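Uncharacterized protein (Bacteroides uniformis, PDB 4JPQ) is of unknown function but probably binds carbohydrate through a family 9 carbohydrate-binding domain. Local coordinates at residues A75-D80 against E106-G111; V40-Y45 against E204-H209. All coordinates share one frame; numbering follows the deposited sequence.

Contact 1: A75-D80 against E106-G111. With SO4 (sulfate ion), chain D.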
loop_
_atom_site.group_PDB
_atom_site.type_symbol
_atom_site.label_atom_id
_atom_site.label_comp_id
_atom_site.label_asym_id
_atom_site.label_seq_id
_atom_site.Cartn_x
_atom_site.Cartn_y
_atom_site.Cartn_z
ATOM N N ALA A 75 1.686 -2.086 -16.611
ATOM C CA ALA A 75 2.490 -2.960 -15.720
ATOM C C ALA A 75 3.695 -3.528 -16.460
ATOM O O ALA A 75 3.739 -4.701 -16.795
ATOM C CB ALA A 75 1.638 -4.064 -15.138
ATOM N N VAL A 76 4.640 -2.651 -16.769
ATOM C CA VAL A 76 5.856 -3.010 -17.492
ATOM C C VAL A 76 6.888 -3.729 -16.607
ATOM O O VAL A 76 7.603 -4.605 -17.101
ATOM C CB VAL A 76 6.478 -1.759 -18.198
ATOM C CG1 VAL A 76 7.787 -2.104 -18.925
ATOM C CG2 VAL A 76 5.464 -1.160 -19.177
ATOM N N ALA A 77 6.961 -3.364 -15.328
ATOM C CA ALA A 77 7.976 -3.911 -14.413
ATOM C C ALA A 77 8.090 -5.430 -14.498
ATOM O O ALA A 77 7.127 -6.115 -14.220
ATOM C CB ALA A 77 7.687 -3.472 -12.987
ATOM N N SER A 78 9.249 -5.939 -14.918
ATOM C CA SER A 78 9.421 -7.388 -15.141
ATOM C C SER A 78 9.595 -8.237 -13.883
ATOM O O SER A 78 9.366 -9.447 -13.936
ATOM C CB SER A 78 10.562 -7.667 -16.130
ATOM O OG SER A 78 11.794 -7.221 -15.613
ATOM N N GLY A 79 10.023 -7.636 -12.777
ATOM C CA GLY A 79 10.199 -8.377 -11.522
ATOM C C GLY A 79 9.931 -7.555 -10.284
ATOM O O GLY A 79 9.673 -6.351 -10.372
ATOM N N ASP A 80 9.964 -8.230 -9.131
ATOM C CA ASP A 80 9.804 -7.569 -7.839
ATOM C C ASP A 80 10.979 -6.625 -7.656
ATOM O O ASP A 80 12.049 -6.819 -8.247
ATOM C CB ASP A 80 9.720 -8.565 -6.670
ATOM C CG ASP A 80 8.424 -9.371 -6.649
ATOM O OD1 ASP A 80 7.468 -9.090 -7.416
ATOM O OD2 ASP A 80 8.372 -10.312 -5.838
ATOM N N GLU A 106 5.178 -0.943 -2.295
ATOM C CA GLU A 106 4.621 -0.406 -3.535
ATOM C C GLU A 106 4.350 -1.598 -4.433
ATOM O O GLU A 106 5.243 -2.414 -4.657
ATOM C CB GLU A 106 5.610 0.575 -4.168
ATOM C CG GLU A 106 6.037 1.698 -3.221
ATOM C CD GLU A 106 6.943 2.750 -3.842
ATOM O OE1 GLU A 106 7.024 2.847 -5.075
ATOM O OE2 GLU A 106 7.576 3.509 -3.080
ATOM N N CYS A 107 3.124 -1.700 -4.940
ATOM C CA CYS A 107 2.707 -2.846 -5.758
ATOM C C CYS A 107 1.960 -2.392 -7.012
ATOM O O CYS A 107 0.992 -1.619 -6.903
ATOM C CB CYS A 107 1.819 -3.733 -4.898
ATOM S SG CYS A 107 1.673 -5.418 -5.496
ATOM N N ASN A 108 2.426 -2.798 -8.199
ATOM C CA ASN A 108 1.717 -2.411 -9.440
ATOM C C ASN A 108 0.497 -3.288 -9.626
ATOM O O ASN A 108 0.377 -4.342 -8.977
ATOM C CB ASN A 108 2.607 -2.350 -10.704
ATOM C CG ASN A 108 3.097 -3.709 -11.210
ATOM O OD1 ASN A 108 2.668 -4.772 -10.773
ATOM N ND2 ASN A 108 4.002 -3.659 -12.186
ATOM N N CYS A 109 -0.380 -2.869 -10.538
ATOM C CA CYS A 109 -1.641 -3.583 -10.819
ATOM C C CYS A 109 -1.513 -5.044 -11.281
ATOM O O CYS A 109 -2.486 -5.787 -11.197
ATOM C CB CYS A 109 -2.495 -2.796 -11.814
ATOM S SG CYS A 109 -1.748 -2.607 -13.440
ATOM N N ALA A 110 -0.337 -5.444 -11.765
ATOM C CA ALA A 110 -0.065 -6.848 -12.141
ATOM C C ALA A 110 0.467 -7.713 -10.992
ATOM O O ALA A 110 0.697 -8.906 -11.195
ATOM C CB ALA A 110 0.890 -6.906 -13.327
ATOM N N GLY A 111 0.666 -7.127 -9.808
ATOM C CA GLY A 111 1.166 -7.852 -8.640
ATOM C C GLY A 111 2.652 -7.779 -8.345
ATOM O O GLY A 111 3.091 -8.358 -7.350
HETATM S S SO4 D . 11.775 -3.420 -14.069
HETATM O O1 SO4 D . 13.180 -2.950 -13.978
HETATM O O2 SO4 D . 11.407 -3.724 -15.482
HETATM O O3 SO4 D . 11.570 -4.639 -13.219
HETATM O O4 SO4 D . 10.923 -2.297 -13.617
HETATM O O HOH W 1 4.380 -6.120 -14.265
#
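Ala75 and Ala110 face each other where the loop 75-80 passes the type I beta turn Asn108 to Gly111, their CA atoms 5.9 Å apart, with no direct hydrogen bond between the two segments. The turn is closed by Gly111 N to Asn108 O (2.9 Å). Ala75 points its methyl into the turn: its CB lies 3.5 Å from Ala110 CB, and the SG of Cys109 and the amide ND2 of Asn108 pack against the same methyl. Asn108 carries the polar half. Its chi1 of 70° sets CG between the backbone N and the carbonyl carbon, and ND2 lies 3.8 Å from Ala77 CB. OD1 takes the N-H of Arg112 and, weakly, that of Ala110. The amide nitrogen also donates to Asp87 OD2 and to a water, which in turn donates to Ala77 O (2.7 Å) and more weakly to Ala75 O, so the water bridges the two segments. Farther along, Arg137 NH1 forms a salt bridge with Asp80 OD1 and a hydrogen bond with Gly111 O. On the loop's other flank Ser78 N donates to O2 of a sulfate ion, probably from the crystallisation liquor, at 3.1 Å (170°). The contact joins the end of strand 72-75, which pairs with strand 146-150, to the hairpin turn between strands 102-108 and 113-118.

Contact 2: V40-Y45 against E204-H209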
loop_
_atom_site.group_PDB
_atom_site.type_symbol
_atom_site.label_atom_id
_atom_site.label_comp_id
_atom_site.label_asym_id
_atom_site.label_seq_id
_atom_site.Cartn_x
_atom_site.Cartn_y
_atom_site.Cartn_z
ATOM N N VAL A 40 -5.752 15.198 -3.043
ATOM C CA VAL A 40 -4.987 15.763 -4.155
ATOM C C VAL A 40 -4.167 16.881 -3.525
ATOM O O VAL A 40 -4.626 18.019 -3.414
ATOM C CB VAL A 40 -5.933 16.308 -5.260
ATOM C CG1 VAL A 40 -5.150 16.961 -6.395
ATOM C CG2 VAL A 40 -6.822 15.191 -5.803
ATOM N N ASN A 41 -2.958 16.543 -3.088
ATOM C CA ASN A 41 -2.074 17.497 -2.388
ATOM C C ASN A 41 -1.412 18.545 -3.265
ATOM O O ASN A 41 -1.049 19.597 -2.743
ATOM C CB ASN A 41 -0.974 16.757 -1.637
ATOM C CG ASN A 41 -1.512 15.862 -0.542
ATOM O OD1 ASN A 41 -2.104 16.348 0.419
ATOM N ND2 ASN A 41 -1.274 14.550 -0.658
ATOM N N TRP A 42 -1.247 18.258 -4.567
ATOM C CA TRP A 42 -0.587 19.162 -5.515
ATOM C C TRP A 42 -1.478 19.462 -6.717
ATOM O O TRP A 42 -1.763 18.569 -7.512
ATOM C CB TRP A 42 0.746 18.550 -5.950
ATOM C CG TRP A 42 1.548 18.172 -4.749
ATOM C CD1 TRP A 42 2.299 18.999 -3.980
ATOM C CD2 TRP A 42 1.614 16.883 -4.144
ATOM N NE1 TRP A 42 2.848 18.306 -2.943
ATOM C CE2 TRP A 42 2.448 16.999 -3.015
ATOM C CE3 TRP A 42 1.050 15.631 -4.450
ATOM C CZ2 TRP A 42 2.738 15.910 -2.175
ATOM C CZ3 TRP A 42 1.339 14.545 -3.611
ATOM C CH2 TRP A 42 2.175 14.699 -2.482
ATOM N N LYS A 43 -1.906 20.725 -6.846
ATOM C CA LYS A 43 -2.781 21.186 -7.955
ATOM C C LYS A 43 -2.125 21.031 -9.343
ATOM O O LYS A 43 -2.815 21.073 -10.359
ATOM C CB LYS A 43 -3.223 22.640 -7.739
ATOM C CG LYS A 43 -3.950 22.944 -6.422
ATOM C CD LYS A 43 -4.108 24.445 -6.233
ATOM C CE LYS A 43 -4.590 24.842 -4.834
ATOM N NZ LYS A 43 -6.045 24.625 -4.625
ATOM N N ASP A 44 -0.795 20.896 -9.372
ATOM C CA ASP A 44 -0.029 20.535 -10.578
ATOM C C ASP A 44 -0.524 19.236 -11.205
ATOM O O ASP A 44 -0.505 19.103 -12.422
ATOM C CB ASP A 44 1.455 20.216 -10.261
ATOM C CG ASP A 44 2.118 21.201 -9.353
ATOM O OD1 ASP A 44 1.684 21.251 -8.187
ATOM O OD2 ASP A 44 3.106 21.839 -9.764
ATOM N N TYR A 45 -0.869 18.261 -10.360
ATOM C CA TYR A 45 -1.377 16.948 -10.786
ATOM C C TYR A 45 -2.786 16.808 -10.220
ATOM O O TYR A 45 -2.968 16.225 -9.137
ATOM C CB TYR A 45 -0.421 15.826 -10.339
ATOM C CG TYR A 45 0.949 15.960 -11.002
ATOM C CD1 TYR A 45 1.193 15.400 -12.253
ATOM C CD2 TYR A 45 1.982 16.679 -10.391
ATOM C CE1 TYR A 45 2.432 15.526 -12.870
ATOM C CE2 TYR A 45 3.232 16.812 -11.002
ATOM C CZ TYR A 45 3.455 16.231 -12.248
ATOM O OH TYR A 45 4.671 16.344 -12.899
ATOM N N GLU A 204 5.997 21.119 -0.753
ATOM C CA GLU A 204 5.794 21.945 -1.961
ATOM C C GLU A 204 5.527 21.185 -3.281
ATOM O O GLU A 204 4.993 21.760 -4.211
ATOM C CB GLU A 204 6.950 22.952 -2.170
ATOM C CG GLU A 204 8.335 22.351 -2.386
ATOM C CD GLU A 204 9.299 23.325 -3.040
ATOM O OE1 GLU A 204 8.965 24.527 -3.165
ATOM O OE2 GLU A 204 10.388 22.869 -3.447
ATOM N N ARG A 205 5.920 19.904 -3.371
ATOM C CA ARG A 205 5.727 19.087 -4.609
ATOM C C ARG A 205 5.594 17.563 -4.279
ATOM O O ARG A 205 5.757 17.193 -3.118
ATOM C CB ARG A 205 6.816 19.419 -5.640
ATOM C CG ARG A 205 8.208 19.179 -5.135
ATOM C CD ARG A 205 9.294 19.782 -6.017
ATOM N NE ARG A 205 10.544 19.617 -5.291
ATOM C CZ ARG A 205 11.224 18.473 -5.173
ATOM N NH1 ARG A 205 10.827 17.347 -5.777
ATOM N NH2 ARG A 205 12.327 18.454 -4.429
ATOM N N PRO A 206 5.222 16.700 -5.263
ATOM C CA PRO A 206 4.961 15.272 -4.964
ATOM C C PRO A 206 6.106 14.480 -4.375
ATOM O O PRO A 206 7.070 14.149 -5.064
ATOM C CB PRO A 206 4.523 14.697 -6.314
ATOM C CG PRO A 206 3.919 15.868 -6.984
ATOM C CD PRO A 206 4.846 16.992 -6.654
HETATM N N MSE A 207 5.991 14.233 -3.075
HETATM C CA MSE A 207 6.978 13.504 -2.292
HETATM C C MSE A 207 6.222 12.627 -1.321
HETATM O O MSE A 207 5.421 13.130 -0.547
HETATM C CB MSE A 207 7.796 14.584 -1.605
HETATM C CG MSE A 207 8.669 15.350 -2.598
HETATM SE SE MSE A 207 10.110 16.244 -1.658
HETATM C CE MSE A 207 9.465 18.103 -1.759
ATOM N N PHE A 208 6.447 11.318 -1.376
ATOM C CA PHE A 208 5.756 10.360 -0.508
ATOM C C PHE A 208 6.573 9.837 0.670
ATOM O O PHE A 208 5.975 9.334 1.618
ATOM C CB PHE A 208 5.261 9.131 -1.311
ATOM C CG PHE A 208 4.127 9.389 -2.293
ATOM C CD1 PHE A 208 3.143 10.379 -2.100
ATOM C CD2 PHE A 208 3.978 8.526 -3.375
ATOM C CE1 PHE A 208 2.108 10.543 -3.011
ATOM C CE2 PHE A 208 2.936 8.681 -4.275
ATOM C CZ PHE A 208 1.999 9.691 -4.093
ATOM N N HIS A 209 7.904 9.938 0.626
ATOM C CA HIS A 209 8.781 9.436 1.710
ATOM C C HIS A 209 8.898 10.443 2.881
ATOM O O HIS A 209 9.999 10.857 3.257
ATOM C CB HIS A 209 10.146 9.059 1.121
ATOM C CG HIS A 209 10.087 7.928 0.144
ATOM N ND1 HIS A 209 10.439 6.638 0.473
ATOM C CD2 HIS A 209 9.692 7.892 -1.151
ATOM C CE1 HIS A 209 10.277 5.857 -0.582
ATOM N NE2 HIS A 209 9.823 6.593 -1.581
#
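Trp42 lays its indole against Pro206 and the backbone of Arg205, a tryptophan-proline CH-pi contact between two surface loops of this family 9 carbohydrate-binding fold. Ahead of it, Asn41 backs the ring: its CB sits over the centre of the indole face opposite Pro206, while its amide group bonds Ser197 OG and the N-H of Ile201. Trp42 CG is set beside the backbone N (chi1 -52°), and from there the indole lies against the 204-209 segment. Pro206 CA stands 3.5 Å from the centroid of the six-membered ring of Trp42, only 8° off the normal, and the proline CG packs 3.8 Å from Trp42 CD2. The carbonyl carbon of Arg205 lies over the same face, nearer the rim. NE1 is close to Arg205 O, but the angle is poor; its hydrogen bond goes to Leu203 O, just before the second segment. At the far edge, near the ring plane, Phe208 CE1 is 4.1 Å from Trp42 CZ3. An alanine in place of Trp42 would probably open a gap between Asn41 and Pro206 and leave Leu203 O without its indole donor. The chain then turns, Tyr45 N bonding Trp42 O (3.0 Å), and the side chain of Tyr45 crosses that of Pro206 at about a right angle. A molecule of 3-cyclohexyl-1-propylsulfonic acid, probably from the crystallisation liquor, lies near Tyr45, accepts the N-H of Phe208 and may mark a pocket. Tyr45 CD2 meets Pro206 CG at 4.0 Å.

In the fold
From the N terminus, the chain first reaches 40-45, in the loop between strands 35-36 and 50-57. It runs on through strands 50-57, 61-70 and 72-75 to 75-80, and after strands 89-95 and 102-108 the turn in 106-111 closes the short loop of contact 1. Contact 2 closes only at 204-209, between strands 195-197 and 215-219, so contact 1 is nested inside its much longer loop. Their centres lie about 23 Å apart, yet they touch where Glu106 OE2 packs 4.1 Å from His209 NE2. Contact 1 ties the loop after strand 72-75 to the hairpin turn of strands 102-108 and 113-118; contact 2 joins early and late loops at the surface.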